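Local coordinates for amidohydrolase 3 domain-containing protein (PDB 3IGH) that is of uncertain function but probably hydrolyses carbon-nitrogen bonds other than peptide bonds, at residues 256-261 with 307-312; 238-243 with 302-307; 230-235 with 451-456. All coordinates share one frame; numbering follows the deposited sequence.

How the contacts relate
Contacts 1 and 3 lie on neighbouring parallel strands, 230-235 and 256-264, while contact 2 lies on the helices that follow these strands in the chain. Contact 1 is buried and made by backbone hydrogen bonds that add strand 310-315 to the same array. Contact 3, also buried, is aromatic and aliphatic packing of a loop against strand 230-235. Contact 2 is mostly buried and leucine-rich but reaches the surface where Asp241 lies near Lys303; Arg305 holds sulfates away from the interface. Leu307 lies in segments of contacts 1 and 2 and packs across only in contact 2, whose Ala304 meets Val261 and Val311 of contact 1. A tyrosine-aspartate hydrogen bond ties contact 3 to contact 1.

Contact 1 (256-261 with 307-312); sequences LTIAGV and LGLDVA
Ala259, Gly260 and Val261 run beside Asp310, Val311 and Ala312 as paired parallel strands, and three backbone hydrogen bonds hold them. Asp310 N donates a hydrogen bond to Ala259 O at 2.9 Å, Val261 N returns one to Asp310 O at 3.0 Å, and Ala312 N donates to Val261 O, also at 3.0 Å. They set the parallel register, Gly260 opposite Asp310 and Val261 opposite Val311. The pairing is tight at Gly260, whose CA stands 3.1 Å from Asp310 O; a CB on this residue would collide with that oxygen.

Apolar contacts fill in beside the bonds. In Leu309, just ahead of its strand, CG is anti to the carbonyl carbon (chi1 -73°) and CD1 is anti to CA (chi2 163°), which leaves CD2 as the branch that meets the other strand, 3.6 Å from Gly260 N and 4.1 Å from Ile258 CG2. Val261 and Val311 stand alongside each other, both directed to the helix-side face, with Val261 CG1 4.1 Å from Val311 CG2; both rest on Ala304 of helix 294-305.

The polar side chain is on the other face. Asp310 lays its CB over Ala259 O at 3.4 Å, while its carboxylate turns from the strand to a salt bridge through OD1 with Arg357 and a hydrogen bond through OD2 with Tyr234, which probably compensates the buried charge.

Strand 256-264, helix 294-305 and strand 310-315 thus form a beta-alpha-beta unit, consistent with the TIM-barrel fold of the amidohydrolases, the valines facing the helix layer.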
ATOM      1  N   LEU A 256      -3.816   4.171  -5.755  1.00 27.68           N
ATOM      2  CA  LEU A 256      -4.577   4.169  -4.510  1.00 29.72           C
ATOM      3  C   LEU A 256      -3.719   4.605  -3.327  1.00 29.07           C
ATOM      4  O   LEU A 256      -2.621   4.075  -3.107  1.00 28.14           O
ATOM      5  CB  LEU A 256      -5.155   2.767  -4.247  1.00 28.45           C
ATOM      6  CG  LEU A 256      -5.950   2.542  -2.950  1.00 27.84           C
ATOM      7  CD1 LEU A 256      -7.248   3.379  -2.956  1.00 20.75           C
ATOM      8  CD2 LEU A 256      -6.256   1.053  -2.752  1.00 29.46           C
ATOM      9  N   THR A 257      -4.237   5.565  -2.567  1.00 26.09           N
ATOM     10  CA  THR A 257      -3.679   5.948  -1.279  1.00 27.00           C
ATOM     11  C   THR A 257      -4.700   5.639  -0.188  1.00 26.54           C
ATOM     12  O   THR A 257      -5.855   6.086  -0.264  1.00 25.51           O
ATOM     13  CB  THR A 257      -3.379   7.465  -1.229  1.00 30.04           C
ATOM     14  OG1 THR A 257      -2.577   7.824  -2.358  1.00 33.41           O
ATOM     15  CG2 THR A 257      -2.645   7.860   0.065  1.00 27.03           C
ATOM     16  N   ILE A 258      -4.286   4.881   0.825  1.00 26.34           N
ATOM     17  CA  ILE A 258      -5.073   4.786   2.057  1.00 25.68           C
ATOM     18  C   ILE A 258      -4.765   6.091   2.776  1.00 29.80           C
ATOM     19  O   ILE A 258      -3.654   6.279   3.268  1.00 27.56           O
ATOM     20  CB  ILE A 258      -4.673   3.545   2.909  1.00 27.11           C
ATOM     21  CG1 ILE A 258      -4.700   2.270   2.051  1.00 26.31           C
ATOM     22  CG2 ILE A 258      -5.575   3.412   4.159  1.00 25.57           C
ATOM     23  CD1 ILE A 258      -6.041   1.993   1.333  1.00 29.89           C
ATOM     24  N   ALA A 259      -5.721   7.012   2.777  1.00 25.86           N
ATOM     25  CA  ALA A 259      -5.431   8.409   3.125  1.00 25.33           C
ATOM     26  C   ALA A 259      -5.903   8.834   4.523  1.00 25.42           C
ATOM     27  O   ALA A 259      -5.220   9.591   5.206  1.00 24.32           O
ATOM     28  CB  ALA A 259      -6.026   9.361   2.058  1.00 23.28           C
ATOM     29  N   GLY A 260      -7.081   8.389   4.932  1.00 26.86           N
ATOM     30  CA  GLY A 260      -7.665   8.915   6.164  1.00 26.50           C
ATOM     31  C   GLY A 260      -8.959   8.259   6.590  1.00 23.48           C
ATOM     32  O   GLY A 260      -9.336   7.218   6.063  1.00 27.13           O
ATOM     33  N   VAL A 261      -9.616   8.880   7.564  1.00 24.99           N
ATOM     34  CA  VAL A 261     -10.938   8.465   8.035  1.00 26.54           C
ATOM     35  C   VAL A 261     -11.896   9.647   7.850  1.00 23.83           C
ATOM     36  O   VAL A 261     -11.483  10.812   7.928  1.00 24.86           O
ATOM     37  CB  VAL A 261     -10.901   8.011   9.542  1.00 28.88           C
ATOM     38  CG1 VAL A 261     -10.555   9.175  10.470  1.00 27.20           C
ATOM     39  CG2 VAL A 261     -12.225   7.361   9.975  1.00 24.86           C
ATOM     40  N   LEU A 307      -2.059   5.993  13.368  1.00 29.34           N
ATOM     41  CA  LEU A 307      -1.714   5.310  12.110  1.00 26.13           C
ATOM     42  C   LEU A 307      -1.246   6.279  11.032  1.00 30.98           C
ATOM     43  O   LEU A 307      -1.099   5.892   9.871  1.00 29.63           O
ATOM     44  CB  LEU A 307      -2.911   4.480  11.613  1.00 23.90           C
ATOM     45  CG  LEU A 307      -3.293   3.250  12.443  1.00 34.98           C
ATOM     46  CD1 LEU A 307      -4.703   2.775  12.087  1.00 37.06           C
ATOM     47  CD2 LEU A 307      -2.271   2.114  12.274  1.00 38.17           C
ATOM     48  N   GLY A 308      -1.018   7.537  11.416  1.00 28.26           N
ATOM     49  CA  GLY A 308      -0.585   8.584  10.483  1.00 30.04           C
ATOM     50  C   GLY A 308      -1.624   8.926   9.424  1.00 27.17           C
ATOM     51  O   GLY A 308      -1.288   9.458   8.366  1.00 28.25           O
ATOM     52  N   LEU A 309      -2.883   8.602   9.706  1.00 26.58           N
ATOM     53  CA  LEU A 309      -3.981   8.844   8.769  1.00 27.55           C
ATOM     54  C   LEU A 309      -4.573  10.230   8.940  1.00 30.41           C
ATOM     55  O   LEU A 309      -4.604  10.774  10.057  1.00 26.86           O
ATOM     56  CB  LEU A 309      -5.073   7.781   8.939  1.00 24.54           C
ATOM     57  CG  LEU A 309      -4.755   6.383   8.408  1.00 28.75           C
ATOM     58  CD1 LEU A 309      -5.718   5.387   9.000  1.00 26.03           C
ATOM     59  CD2 LEU A 309      -4.799   6.335   6.870  1.00 24.62           C
ATOM     60  N   ASP A 310      -5.048  10.800   7.831  1.00 27.68           N
ATOM     61  CA  ASP A 310      -5.738  12.089   7.867  1.00 26.29           C
ATOM     62  C   ASP A 310      -7.121  11.924   8.510  1.00 28.44           C
ATOM     63  O   ASP A 310      -7.639  10.816   8.649  1.00 25.53           O
ATOM     64  CB  ASP A 310      -5.877  12.671   6.451  1.00 27.00           C
ATOM     65  CG  ASP A 310      -6.179  14.170   6.444  1.00 28.54           C
ATOM     66  OD1 ASP A 310      -6.041  14.836   7.491  1.00 30.70           O
ATOM     67  OD2 ASP A 310      -6.561  14.696   5.373  1.00 31.11           O
ATOM     68  N   VAL A 311      -7.700  13.028   8.947  1.00 24.41           N
ATOM     69  CA  VAL A 311      -9.022  13.010   9.552  1.00 23.37           C
ATOM     70  C   VAL A 311      -9.858  14.125   8.907  1.00 25.54           C
ATOM     71  O   VAL A 311      -9.500  15.310   8.976  1.00 29.06           O
ATOM     72  CB  VAL A 311      -8.931  13.218  11.091  1.00 25.73           C
ATOM     73  CG1 VAL A 311     -10.328  13.180  11.718  1.00 27.56           C
ATOM     74  CG2 VAL A 311      -7.994  12.161  11.727  1.00 22.49           C
ATOM     75  N   ALA A 312     -10.958  13.727   8.277  1.00 29.30           N
ATOM     76  CA  ALA A 312     -11.887  14.663   7.655  1.00 28.54           C
ATOM     77  C   ALA A 312     -13.187  14.656   8.421  1.00 28.17           C
ATOM     78  O   ALA A 312     -13.759  13.599   8.679  1.00 30.84           O
ATOM     79  CB  ALA A 312     -12.143  14.299   6.180  1.00 27.16           C
TER

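Contact 2 (238-243 with 302-307); sequences EVLDKL and EKARSL. With SO4 (sulfate ion), chain C; SO4 (sulfate ion), chain R; SO4 (sulfate ion), chain S.
Two sulfate ions grip Arg305 NH1 on the helix whose neighbouring residues Lys303 and Ala304 meet Leu240; Arg305 itself takes no part in the packing on 238-243. One sulfate (chain C) takes NH1 through O1 at 2.9 Å and NE through O2 at 3.0 Å, both bonds close to straight, so that it sits at the edge of the guanidinium, in its plane. The second sulfate (chain S) is held more loosely, by two weak bonds from NH1. The ions probably come from the crystallisation liquor. Arg305 NH2 also bonds to Leu309 O, which ties the flat group back to its own chain. An alanine here would probably leave the sulfates without these donors and Leu309 O without its side-chain partner.

Between the segments the packing is apolar and centred on Leu240. Its CG is anti to the backbone N (chi1 171°), and its two methyls divide the work: CD2 lies 4.1 Å from Ala304 CB, whereas CD1 reaches Leu307 CD1 at 3.9 Å. Lys303 has two modelled conformers, and its side-chain distances hold for one of them; in it, CD is 3.8 Å from Leu240 CD2. Leu240 lies alongside each of Lys303 and Leu307, its chain running opposite to theirs. In the TIM-barrel fold of this family, helices 237-246 and 294-305 are members of the outer layer around the strands; here Leu240 and Ala304 both also touch Val261 of strand 256-264.

Toward solvent the chemistry changes. In the same conformer Lys303 crosses Asp241 at about a right angle, with Lys303 CE 3.4 Å from Asp241 OD1. Lys303 NZ is 4.1 Å from Asp241 OD1, beyond a salt bridge, and its weak bond to a third sulfate (chain R) is doubtful. Within 302-307, Ser306 OG donates to Lys303 O at 2.7 Å.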
ATOM      1  N   GLU A 238     -15.698   2.167  10.874  1.00 27.99           N
ATOM      2  CA  GLU A 238     -15.763   0.718  10.938  1.00 31.08           C
ATOM      3  C   GLU A 238     -14.598   0.099  10.167  1.00 34.90           C
ATOM      4  O   GLU A 238     -13.970  -0.856  10.637  1.00 29.45           O
ATOM      5  CB  GLU A 238     -17.111   0.211  10.402  1.00 34.90           C
ATOM      6  CG  GLU A 238     -18.335   0.577  11.269  1.00 54.00           C
ATOM      7  CD  GLU A 238     -18.782   2.059  11.192  1.00 73.77           C
ATOM      8  OE1 GLU A 238     -19.501   2.490  12.121  1.00 77.31           O
ATOM      9  OE2 GLU A 238     -18.428   2.794  10.232  1.00 37.92           O
ATOM     10  N   VAL A 239     -14.289   0.653   8.998  1.00 26.26           N
ATOM     11  CA  VAL A 239     -13.118   0.198   8.246  1.00 26.09           C
ATOM     12  C   VAL A 239     -11.808   0.548   8.949  1.00 27.42           C
ATOM     13  O   VAL A 239     -10.874  -0.258   8.946  1.00 26.98           O
ATOM     14  CB  VAL A 239     -13.130   0.704   6.781  1.00 32.06           C
ATOM     15  CG1 VAL A 239     -11.829   0.351   6.065  1.00 25.79           C
ATOM     16  CG2 VAL A 239     -14.285   0.070   6.053  1.00 23.94           C
ATOM     17  N   LEU A 240     -11.755   1.720   9.578  1.00 27.29           N
ATOM     18  CA  LEU A 240     -10.565   2.130  10.321  1.00 27.64           C
ATOM     19  C   LEU A 240     -10.196   1.088  11.395  1.00 30.09           C
ATOM     20  O   LEU A 240      -9.015   0.754  11.557  1.00 27.66           O
ATOM     21  CB  LEU A 240     -10.755   3.522  10.944  1.00 25.82           C
ATOM     22  CG  LEU A 240      -9.683   4.005  11.931  1.00 28.75           C
ATOM     23  CD1 LEU A 240      -8.315   4.089  11.240  1.00 25.90           C
ATOM     24  CD2 LEU A 240     -10.060   5.358  12.551  1.00 26.06           C
ATOM     25  N   ASP A 241     -11.202   0.549  12.087  1.00 25.61           N
ATOM     26  CA  ASP A 241     -10.964  -0.540  13.065  1.00 32.24           C
ATOM     27  C   ASP A 241     -10.244  -1.732  12.443  1.00 32.39           C
ATOM     28  O   ASP A 241      -9.371  -2.336  13.063  1.00 31.91           O
ATOM     29  CB  ASP A 241     -12.278  -1.028  13.680  1.00 31.86           C
ATOM     30  CG  ASP A 241     -12.876  -0.033  14.655  1.00 44.31           C
ATOM     31  OD1 ASP A 241     -12.162   0.905  15.071  1.00 49.94           O
ATOM     32  OD2 ASP A 241     -14.066  -0.194  15.006  1.00 53.81           O
ATOM     33  N   LYS A 242     -10.626  -2.067  11.218  1.00 30.25           N
ATOM     34  CA  LYS A 242     -10.005  -3.179  10.509  1.00 32.87           C
ATOM     35  C   LYS A 242      -8.591  -2.852  10.028  1.00 33.54           C
ATOM     36  O   LYS A 242      -7.724  -3.721  10.045  1.00 30.49           O
ATOM     37  CB  LYS A 242     -10.891  -3.636   9.360  1.00 35.43           C
ATOM     38  CG  LYS A 242     -12.217  -4.212   9.828  1.00 41.25           C
ATOM     39  CD  LYS A 242     -12.936  -4.946   8.712  1.00 57.14           C
ATOM     40  CE  LYS A 242     -14.166  -5.666   9.249  1.00 79.09           C
ATOM     41  NZ  LYS A 242     -14.850  -6.475   8.203  1.00 93.49           N
ATOM     42  N   LEU A 243      -8.353  -1.603   9.622  1.00 27.29           N
ATOM     43  CA  LEU A 243      -6.988  -1.158   9.293  1.00 26.04           C
ATOM     44  C   LEU A 243      -6.076  -1.294  10.496  1.00 32.49           C
ATOM     45  O   LEU A 243      -4.971  -1.822  10.382  1.00 29.47           O
ATOM     46  CB  LEU A 243      -6.981   0.297   8.824  1.00 26.76           C
ATOM     47  CG  LEU A 243      -7.747   0.627   7.540  1.00 31.27           C
ATOM     48  CD1 LEU A 243      -7.529   2.093   7.180  1.00 30.54           C
ATOM     49  CD2 LEU A 243      -7.328  -0.285   6.392  1.00 35.22           C
ATOM     50  N   GLU A 302      -7.887  10.167  17.257  1.00 27.70           N
ATOM     51  CA  GLU A 302      -6.636   9.665  17.840  1.00 26.41           C
ATOM     52  C   GLU A 302      -6.233   8.286  17.325  1.00 24.70           C
ATOM     53  O   GLU A 302      -5.037   8.026  17.138  1.00 27.70           O
ATOM     54  CB  GLU A 302      -6.670   9.692  19.377  1.00 28.44           C
ATOM     55  CG  GLU A 302      -6.694  11.107  19.994  1.00 26.67           C
ATOM     56  CD  GLU A 302      -5.476  11.964  19.642  1.00 36.80           C
ATOM     57  OE1 GLU A 302      -4.709  12.295  20.562  1.00 44.58           O
ATOM     58  OE2 GLU A 302      -5.288  12.334  18.453  1.00 46.70           O
ATOM     59  N   LYS A 303      -7.215   7.410  17.112  1.00 25.39           N
ATOM     60  CA  LYS A 303      -6.977   6.113  16.489  0.50 30.27           C
ATOM     61  C   LYS A 303      -6.353   6.305  15.097  1.00 31.19           C
ATOM     62  O   LYS A 303      -5.336   5.683  14.756  1.00 27.73           O
ATOM     63  CB  LYS A 303      -8.295   5.345  16.391  0.50 27.71           C
ATOM     64  CG  LYS A 303      -8.170   3.926  15.849  0.50 34.03           C
ATOM     65  CD  LYS A 303      -9.541   3.267  15.665  0.50 37.73           C
ATOM     66  CE  LYS A 303     -10.255   3.026  16.992  0.50 43.01           C
ATOM     67  NZ  LYS A 303      -9.448   2.157  17.893  0.50 35.84           N
ATOM     68  N   ALA A 304      -6.960   7.184  14.299  1.00 25.93           N
ATOM     69  CA  ALA A 304      -6.433   7.517  12.970  1.00 25.07           C
ATOM     70  C   ALA A 304      -5.026   8.111  13.033  1.00 23.28           C
ATOM     71  O   ALA A 304      -4.155   7.724  12.260  1.00 25.71           O
ATOM     72  CB  ALA A 304      -7.370   8.489  12.264  1.00 24.32           C
ATOM     73  N   ARG A 305      -4.802   9.035  13.969  1.00 22.92           N
ATOM     74  CA  ARG A 305      -3.509   9.709  14.091  1.00 27.75           C
ATOM     75  C   ARG A 305      -2.389   8.762  14.529  1.00 29.41           C
ATOM     76  O   ARG A 305      -1.236   8.934  14.134  1.00 28.61           O
ATOM     77  CB  ARG A 305      -3.609  10.928  15.021  1.00 27.49           C
ATOM     78  CG  ARG A 305      -4.419  12.112  14.425  1.00 29.33           C
ATOM     79  CD  ARG A 305      -3.954  12.438  13.006  1.00 24.20           C
ATOM     80  NE  ARG A 305      -2.552  12.887  12.978  1.00 28.38           N
ATOM     81  CZ  ARG A 305      -1.757  12.818  11.917  1.00 41.39           C
ATOM     82  NH1 ARG A 305      -0.514  13.281  11.998  1.00 35.48           N
ATOM     83  NH2 ARG A 305      -2.201  12.308  10.770  1.00 30.45           N
ATOM     84  N   SER A 306      -2.750   7.739  15.299  1.00 30.21           N
ATOM     85  CA  SER A 306      -1.811   6.689  15.695  1.00 32.88           C
ATOM     86  C   SER A 306      -1.343   5.867  14.487  1.00 35.20           C
ATOM     87  O   SER A 306      -0.343   5.161  14.569  1.00 30.41           O
ATOM     88  CB  SER A 306      -2.414   5.775  16.778  1.00 29.86           C
ATOM     89  OG  SER A 306      -3.291   4.792  16.236  1.00 32.17           O
ATOM     90  N   LEU A 307      -2.059   5.993  13.368  1.00 29.34           N
ATOM     91  CA  LEU A 307      -1.714   5.310  12.110  1.00 26.13           C
ATOM     92  C   LEU A 307      -1.246   6.279  11.032  1.00 30.98           C
ATOM     93  O   LEU A 307      -1.099   5.892   9.871  1.00 29.63           O
ATOM     94  CB  LEU A 307      -2.911   4.480  11.613  1.00 23.90           C
ATOM     95  CG  LEU A 307      -3.293   3.250  12.443  1.00 34.98           C
ATOM     96  CD1 LEU A 307      -4.703   2.775  12.087  1.00 37.06           C
ATOM     97  CD2 LEU A 307      -2.271   2.114  12.274  1.00 38.17           C
TER
HETATM   98  S   SO4 C   2      -0.287  13.981  15.727  1.00 48.63           S
HETATM   99  O1  SO4 C   2       0.100  14.621  14.470  1.00 53.97           O
HETATM  100  O2  SO4 C   2      -1.726  13.763  15.737  1.00 45.34           O
HETATM  101  O3  SO4 C   2       0.391  12.695  15.859  1.00 55.75           O
HETATM  102  O4  SO4 C   2       0.088  14.855  16.833  1.00 49.82           O
HETATM  103  S   SO4 R 503     -10.703   1.486  20.780  1.00115.84           S
HETATM  104  O1  SO4 R 503     -11.825   2.227  20.205  1.00115.05           O
HETATM  105  O2  SO4 R 503     -10.997   1.157  22.171  1.00119.51           O
HETATM  106  O3  SO4 R 503     -10.498   0.252  20.028  1.00114.30           O
HETATM  107  O4  SO4 R 503      -9.492   2.302  20.719  1.00108.98           O
HETATM  108  S   SO4 S 504       2.250  12.716   9.870  0.50 66.29           S
HETATM  109  O1  SO4 S 504       3.327  12.547   8.897  0.50 62.88           O
HETATM  110  O2  SO4 S 504       0.970  12.455   9.227  0.50 49.25           O
HETATM  111  O3  SO4 S 504       2.422  11.766  10.972  0.50 53.18           O
HETATM  112  O4  SO4 S 504       2.272  14.088  10.374  0.50 45.14           O

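Contact 3 (230-235 with 451-456); sequences NVFAYV and SLASDI
Ser451, the first residue to leave the helical path after helix 436-450, meets both aromatic residues of strand 230-235 with its backbone. Its CA lies 4.0 Å from Tyr234 OH, a hydroxyl already engaged by Asp310, and its O is 3.9 Å from Phe232 CD1. Leu452 has a positive phi (57°) and is the C-prime residue of the Schellman motif that ends the helix, and the chain then turns to bring Ala453 against the strand. Ala453 makes the tightest approach of the contact: its CB stands 3.4 Å from Phe232 CZ. A type I turn then runs from Ala453 to Ile456.

Ile456 closes the walk. Its CD1 is anti about chi2 (180°), and the extended chain reaches toward Phe232 tip to tip, placing CD1 in the ring plane at the edge, 3.8 Å from Phe232 CE2. The same methyl lies 3.7 Å from Asn230 ND2. That amide is held in its rotation by bonds on both ends, ND2 to Ser204 and Glu466, OD1 to Arg255.

The segment is thus a loop that leaves helix 436-450 and passes beside the strands: Ala453 and Ile456 also touch Phe64 of strand 58-68, while Phe232 leans on Thr257 and Ala259 of the adjacent strand 256-264.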
ATOM      1  N   ASN A 230      -6.155   8.874  -9.657  1.00 28.45           N
ATOM      2  CA  ASN A 230      -5.628   8.851  -8.296  1.00 29.13           C
ATOM      3  C   ASN A 230      -6.769   8.896  -7.287  1.00 31.51           C
ATOM      4  O   ASN A 230      -7.668   9.729  -7.386  1.00 30.27           O
ATOM      5  CB  ASN A 230      -4.647  10.008  -8.070  1.00 31.80           C
ATOM      6  CG  ASN A 230      -3.531  10.028  -9.100  1.00 33.19           C
ATOM      7  OD1 ASN A 230      -2.832   9.029  -9.292  1.00 31.40           O
ATOM      8  ND2 ASN A 230      -3.366  11.163  -9.776  1.00 31.63           N
ATOM      9  N   VAL A 231      -6.751   7.962  -6.342  1.00 27.11           N
ATOM     10  CA  VAL A 231      -7.816   7.850  -5.355  1.00 24.39           C
ATOM     11  C   VAL A 231      -7.227   7.964  -3.952  1.00 28.02           C
ATOM     12  O   VAL A 231      -6.429   7.125  -3.537  1.00 26.75           O
ATOM     13  CB  VAL A 231      -8.586   6.514  -5.501  1.00 24.44           C
ATOM     14  CG1 VAL A 231      -9.673   6.387  -4.417  1.00 29.07           C
ATOM     15  CG2 VAL A 231      -9.198   6.381  -6.902  1.00 27.59           C
ATOM     16  N   PHE A 232      -7.637   8.998  -3.224  1.00 27.30           N
ATOM     17  CA  PHE A 232      -7.263   9.156  -1.825  1.00 23.41           C
ATOM     18  C   PHE A 232      -8.454   8.700  -0.969  1.00 25.27           C
ATOM     19  O   PHE A 232      -9.451   9.420  -0.824  1.00 24.25           O
ATOM     20  CB  PHE A 232      -6.818  10.607  -1.547  1.00 24.79           C
ATOM     21  CG  PHE A 232      -5.528  10.972  -2.243  1.00 28.48           C
ATOM     22  CD1 PHE A 232      -4.315  10.926  -1.553  1.00 27.95           C
ATOM     23  CD2 PHE A 232      -5.513  11.297  -3.609  1.00 28.57           C
ATOM     24  CE1 PHE A 232      -3.110  11.213  -2.199  1.00 29.21           C
ATOM     25  CE2 PHE A 232      -4.313  11.594  -4.269  1.00 26.88           C
ATOM     26  CZ  PHE A 232      -3.108  11.547  -3.559  1.00 30.41           C
ATOM     27  N   ALA A 233      -8.346   7.490  -0.427  1.00 25.46           N
ATOM     28  CA  ALA A 233      -9.454   6.842   0.281  1.00 24.47           C
ATOM     29  C   ALA A 233      -9.590   7.322   1.718  1.00 27.21           C
ATOM     30  O   ALA A 233      -8.670   7.190   2.519  1.00 24.79           O
ATOM     31  CB  ALA A 233      -9.307   5.325   0.247  1.00 24.33           C
ATOM     32  N   TYR A 234     -10.752   7.883   2.029  1.00 24.61           N
ATOM     33  CA  TYR A 234     -11.094   8.214   3.408  1.00 22.35           C
ATOM     34  C   TYR A 234     -12.138   7.221   3.871  1.00 28.06           C
ATOM     35  O   TYR A 234     -13.293   7.254   3.433  1.00 24.38           O
ATOM     36  CB  TYR A 234     -11.592   9.659   3.523  1.00 22.92           C
ATOM     37  CG  TYR A 234     -10.485  10.694   3.452  1.00 28.10           C
ATOM     38  CD1 TYR A 234      -9.849  10.990   2.242  1.00 23.53           C
ATOM     39  CD2 TYR A 234     -10.094  11.405   4.597  1.00 22.40           C
ATOM     40  CE1 TYR A 234      -8.830  11.948   2.176  1.00 27.01           C
ATOM     41  CE2 TYR A 234      -9.072  12.377   4.537  1.00 21.41           C
ATOM     42  CZ  TYR A 234      -8.452  12.635   3.318  1.00 29.38           C
ATOM     43  OH  TYR A 234      -7.461  13.583   3.231  1.00 26.74           O
ATOM     44  N   VAL A 235     -11.711   6.321   4.749  1.00 24.61           N
ATOM     45  CA  VAL A 235     -12.525   5.198   5.172  1.00 24.00           C
ATOM     46  C   VAL A 235     -13.539   5.553   6.273  1.00 22.27           C
ATOM     47  O   VAL A 235     -13.427   6.573   6.951  1.00 25.78           O
ATOM     48  CB  VAL A 235     -11.629   4.013   5.627  1.00 25.00           C
ATOM     49  CG1 VAL A 235     -10.598   3.648   4.538  1.00 24.27           C
ATOM     50  CG2 VAL A 235     -10.907   4.329   6.938  1.00 25.50           C
ATOM     51  N   SER A 451      -6.046  17.385   0.367  1.00 26.26           N
ATOM     52  CA  SER A 451      -6.020  15.924   0.391  0.80 26.03           C
ATOM     53  C   SER A 451      -4.642  15.366   0.754  1.00 25.95           C
ATOM     54  O   SER A 451      -4.424  14.155   0.674  1.00 30.51           O
ATOM     55  CB  SER A 451      -6.424  15.384  -0.982  0.80 30.43           C
ATOM     56  OG  SER A 451      -7.668  15.919  -1.403  0.80 34.29           O
ATOM     57  N   LEU A 452      -3.715  16.253   1.126  1.00 26.79           N
ATOM     58  CA  LEU A 452      -2.324  15.883   1.469  1.00 26.33           C
ATOM     59  C   LEU A 452      -1.609  15.139   0.332  1.00 31.83           C
ATOM     60  O   LEU A 452      -0.830  14.222   0.557  1.00 30.70           O
ATOM     61  CB  LEU A 452      -2.253  15.113   2.802  1.00 30.35           C
ATOM     62  CG  LEU A 452      -2.862  15.816   4.031  1.00 27.95           C
ATOM     63  CD1 LEU A 452      -2.794  14.918   5.281  1.00 29.91           C
ATOM     64  CD2 LEU A 452      -2.190  17.162   4.303  1.00 31.59           C
ATOM     65  N   ALA A 453      -1.892  15.549  -0.896  1.00 29.17           N
ATOM     66  CA  ALA A 453      -1.248  14.965  -2.071  1.00 33.35           C
ATOM     67  C   ALA A 453      -0.153  15.922  -2.484  1.00 37.63           C
ATOM     68  O   ALA A 453      -0.400  16.842  -3.277  1.00 40.93           O
ATOM     69  CB  ALA A 453      -2.247  14.820  -3.181  1.00 30.55           C
ATOM     70  N   SER A 454       1.051  15.718  -1.950  1.00 37.94           N
ATOM     71  CA  SER A 454       2.101  16.740  -2.052  1.00 41.66           C
ATOM     72  C   SER A 454       2.720  16.846  -3.449  1.00 42.55           C
ATOM     73  O   SER A 454       3.334  17.860  -3.783  1.00 46.93           O
ATOM     74  CB  SER A 454       3.192  16.512  -0.999  1.00 50.04           C
ATOM     75  OG  SER A 454       3.836  15.271  -1.216  1.00 50.76           O
ATOM     76  N   ASP A 455       2.541  15.812  -4.267  1.00 37.94           N
ATOM     77  CA  ASP A 455       3.086  15.825  -5.629  1.00 36.30           C
ATOM     78  C   ASP A 455       2.015  15.945  -6.719  1.00 35.84           C
ATOM     79  O   ASP A 455       2.237  15.554  -7.857  1.00 31.71           O
ATOM     80  CB  ASP A 455       3.986  14.605  -5.863  1.00 40.19           C
ATOM     81  CG  ASP A 455       3.259  13.282  -5.644  1.00 47.47           C
ATOM     82  OD1 ASP A 455       2.077  13.294  -5.234  1.00 53.30           O
ATOM     83  OD2 ASP A 455       3.874  12.223  -5.881  1.00 55.48           O
ATOM     84  N   ILE A 456       0.843  16.465  -6.368  1.00 33.09           N
ATOM     85  CA  ILE A 456      -0.211  16.680  -7.360  1.00 30.61           C
ATOM     86  C   ILE A 456      -0.646  18.144  -7.323  1.00 33.56           C
ATOM     87  O   ILE A 456      -0.579  18.785  -6.272  1.00 33.22           O
ATOM     88  CB  ILE A 456      -1.424  15.714  -7.137  1.00 33.26           C
ATOM     89  CG1 ILE A 456      -0.967  14.247  -7.165  1.00 28.89           C
ATOM     90  CG2 ILE A 456      -2.549  15.978  -8.160  1.00 28.32           C
ATOM     91  CD1 ILE A 456      -2.066  13.201  -6.948  1.00 31.79           C
TER